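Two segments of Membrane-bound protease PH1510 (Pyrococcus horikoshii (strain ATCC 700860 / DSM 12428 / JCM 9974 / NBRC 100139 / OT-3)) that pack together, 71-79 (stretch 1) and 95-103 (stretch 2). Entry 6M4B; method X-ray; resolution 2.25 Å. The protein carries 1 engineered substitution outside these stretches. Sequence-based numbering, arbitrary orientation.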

# COMPACT_ATOMS: atom_id res chain seq x y z
N ILE A 71 3.49 -15.65 7.44
CA ILE A 71 4.38 -16.41 6.59
C ILE A 71 3.49 -16.95 5.47
O ILE A 71 2.50 -17.61 5.73
N ILE A 72 3.87 -16.67 4.22
CA ILE A 72 3.16 -17.19 3.08
C ILE A 72 3.95 -18.41 2.62
O ILE A 72 5.14 -18.31 2.35
N TYR A 73 3.26 -19.56 2.59
CA TYR A 73 3.87 -20.83 2.31
C TYR A 73 3.16 -21.40 1.11
O TYR A 73 1.99 -21.77 1.19
N VAL A 74 3.88 -21.43 -0.00
CA VAL A 74 3.33 -21.93 -1.24
C VAL A 74 3.37 -23.47 -1.18
O VAL A 74 4.44 -24.10 -1.24
N TYR A 75 2.19 -24.05 -1.04
CA TYR A 75 2.03 -25.42 -0.57
C TYR A 75 0.59 -25.87 -0.88
O TYR A 75 -0.33 -25.02 -0.79
N PRO A 76 0.37 -27.18 -1.18
CA PRO A 76 1.29 -28.35 -1.22
C PRO A 76 2.07 -28.40 -2.48
O PRO A 76 1.84 -27.57 -3.35
N PRO A 77 3.02 -29.36 -2.61
CA PRO A 77 3.76 -29.44 -3.87
C PRO A 77 2.75 -29.51 -5.03
O PRO A 77 1.65 -30.02 -4.85
N GLY A 78 3.09 -28.89 -6.16
CA GLY A 78 2.13 -28.65 -7.23
C GLY A 78 1.44 -27.29 -7.17
O GLY A 78 0.98 -26.81 -8.18
N ALA A 79 1.35 -26.69 -5.97
CA ALA A 79 0.74 -25.37 -5.83
C ALA A 79 1.51 -24.22 -6.53
O ALA A 79 2.71 -24.31 -6.87
N ILE A 95 8.56 -15.73 3.12
CA ILE A 95 7.99 -16.58 2.11
C ILE A 95 8.73 -17.88 2.16
O ILE A 95 9.96 -17.89 2.12
N ALA A 96 7.96 -18.95 2.15
CA ALA A 96 8.48 -20.30 2.00
C ALA A 96 7.79 -20.97 0.82
O ALA A 96 6.58 -20.76 0.59
N MET A 97 8.54 -21.78 0.10
CA MET A 97 7.98 -22.62 -0.99
C MET A 97 8.31 -24.13 -0.84
O MET A 97 9.42 -24.49 -0.52
N ALA A 98 7.31 -24.97 -1.00
CA ALA A 98 7.52 -26.43 -1.08
C ALA A 98 8.16 -26.79 -2.41
O ALA A 98 7.95 -26.07 -3.39
N PRO A 99 8.99 -27.86 -2.46
CA PRO A 99 9.53 -28.24 -3.78
C PRO A 99 8.38 -28.62 -4.70
O PRO A 99 7.31 -29.02 -4.20
N GLY A 100 8.56 -28.34 -6.00
CA GLY A 100 7.52 -28.52 -7.01
C GLY A 100 6.45 -27.44 -7.10
O GLY A 100 5.36 -27.67 -7.63
N THR A 101 6.73 -26.25 -6.54
CA THR A 101 5.74 -25.17 -6.57
C THR A 101 6.26 -24.08 -7.46
O THR A 101 7.36 -24.15 -7.98
N SER A 102 5.45 -23.05 -7.65
CA SER A 102 5.77 -22.02 -8.62
C SER A 102 5.41 -20.63 -8.06
O SER A 102 4.41 -20.46 -7.36
N ILE A 103 6.19 -19.63 -8.41
CA ILE A 103 5.82 -18.23 -8.04
C ILE A 103 6.02 -17.31 -9.25
O ILE A 103 6.92 -17.53 -10.05

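Two neighbouring parallel strands, each running on into a type II turn, pack side by side, joined by backbone hydrogen bonds and lined by mostly apolar side chains. Ala-96 N donates to Ile-72 O (2.9 Å), Val-74 N to Ala-96 O (2.8 Å) and Ala-98 N to Val-74 O (3.0 Å), and this ladder sets which side chains become neighbours. Tyr-73 and Ala-96 share one face of the sheet. The tyrosine, chi1 t, starts out on this face but its end comes nearer the second stretch, so that CD1 lies 3.7 Å from Ala-96 CB and CE1 lies 4.3 Å from Ala-98 CB; its hydroxyl is hydrogen-bonded elsewhere in the structure. Ile-72, Val-74, Ile-95 and Met-97 occupy the other face. Val-74, chi1 t, sets CG2 3.7 Å from CG of Met-97 (m, t, p) and CG1 3.8 Å from CB of Thr-101, bridging strand and turn. Ile-72 (m, m) leads its end away, leaving its side chain no closer than 5.0 Å to the second stretch.

Beyond the strands, Ala-98 points toward stretch 1, its CB lying 4.1 Å from both Tyr-75 CD2 and Pro-77 CG; Tyr-75 has chi1 t. Thr-101 adopts chi1 p, which divides its functions: OG1 turns back to donate to Ala-98 O (2.6 Å) within its own turn, whereas CG2 reaches across, 3.4 Å from Val-74 O, 3.6 Å from Pro-76 O and 4.2 Å from Ala-79 CB. Pro-77 CB rests 3.3 Å from Pro-99 O. The two turns are tied by Gly-78 N donating to Gly-100 O (3.0 Å); just past the second turn, Ser-102 N makes a weak bond to Ala-79 O (3.1 Å). No side-chain hydrogen bond crosses between the stretches, so the polar links are all backbone to backbone.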

# COMPACT_ATOMS: atom_id res chain seq x y z
CB ILE A 71 5.08 -17.53 7.36
CG1 ILE A 71 5.94 -16.91 8.47
CG2 ILE A 71 5.95 -18.35 6.42
CD1 ILE A 71 6.56 -17.90 9.41
CB ILE A 72 3.00 -16.13 1.96
CG1 ILE A 72 2.16 -14.94 2.46
CG2 ILE A 72 2.37 -16.75 0.75
CD1 ILE A 72 0.73 -15.24 2.82
CB TYR A 73 3.74 -21.77 3.50
CG TYR A 73 4.39 -23.16 3.40
CD1 TYR A 73 5.43 -23.42 2.52
CD2 TYR A 73 3.95 -24.22 4.21
CE1 TYR A 73 6.04 -24.65 2.47
CE2 TYR A 73 4.55 -25.49 4.15
CZ TYR A 73 5.61 -25.69 3.32
OH TYR A 73 6.24 -26.94 3.25
CB VAL A 74 4.09 -21.42 -2.48
CG1 VAL A 74 3.28 -21.78 -3.74
CG2 VAL A 74 4.30 -19.91 -2.39
CB TYR A 75 2.31 -25.45 0.94
CG TYR A 75 2.15 -26.78 1.61
CD1 TYR A 75 0.89 -27.22 2.05
CD2 TYR A 75 3.26 -27.60 1.84
CE1 TYR A 75 0.75 -28.46 2.69
CE2 TYR A 75 3.12 -28.85 2.46
CZ TYR A 75 1.87 -29.25 2.88
OH TYR A 75 1.73 -30.45 3.48
CB PRO A 76 0.33 -29.56 -1.17
CG PRO A 76 -0.92 -29.05 -1.79
CD PRO A 76 -1.04 -27.59 -1.38
CB PRO A 77 4.58 -30.74 -3.71
CG PRO A 77 4.86 -30.78 -2.23
CD PRO A 77 3.52 -30.35 -1.63
CB ALA A 79 0.56 -25.02 -4.36
CB ILE A 95 8.12 -15.98 0.67
CG1 ILE A 95 7.50 -14.58 0.58
CG2 ILE A 95 7.42 -16.89 -0.31
CD1 ILE A 95 8.02 -13.79 -0.62
CB ALA A 96 8.23 -21.08 3.27
CB MET A 97 8.45 -22.10 -2.35
CG MET A 97 7.93 -20.70 -2.71
SD MET A 97 8.58 -20.17 -4.30
CE MET A 97 7.55 -21.12 -5.40
CB ALA A 98 6.20 -27.16 -0.96
CB PRO A 99 10.44 -29.43 -3.47
CG PRO A 99 10.83 -29.25 -2.02
CD PRO A 99 9.58 -28.66 -1.38
CB THR A 101 5.41 -24.60 -5.16
OG1 THR A 101 6.60 -24.13 -4.54
CG2 THR A 101 4.72 -25.64 -4.31
CB SER A 102 4.94 -22.30 -9.88
OG SER A 102 5.35 -21.44 -10.90
CB ILE A 103 6.60 -17.75 -6.79
CG1 ILE A 103 6.12 -16.38 -6.32
CG2 ILE A 103 8.09 -17.72 -7.05
CD1 ILE A 103 6.55 -16.06 -4.92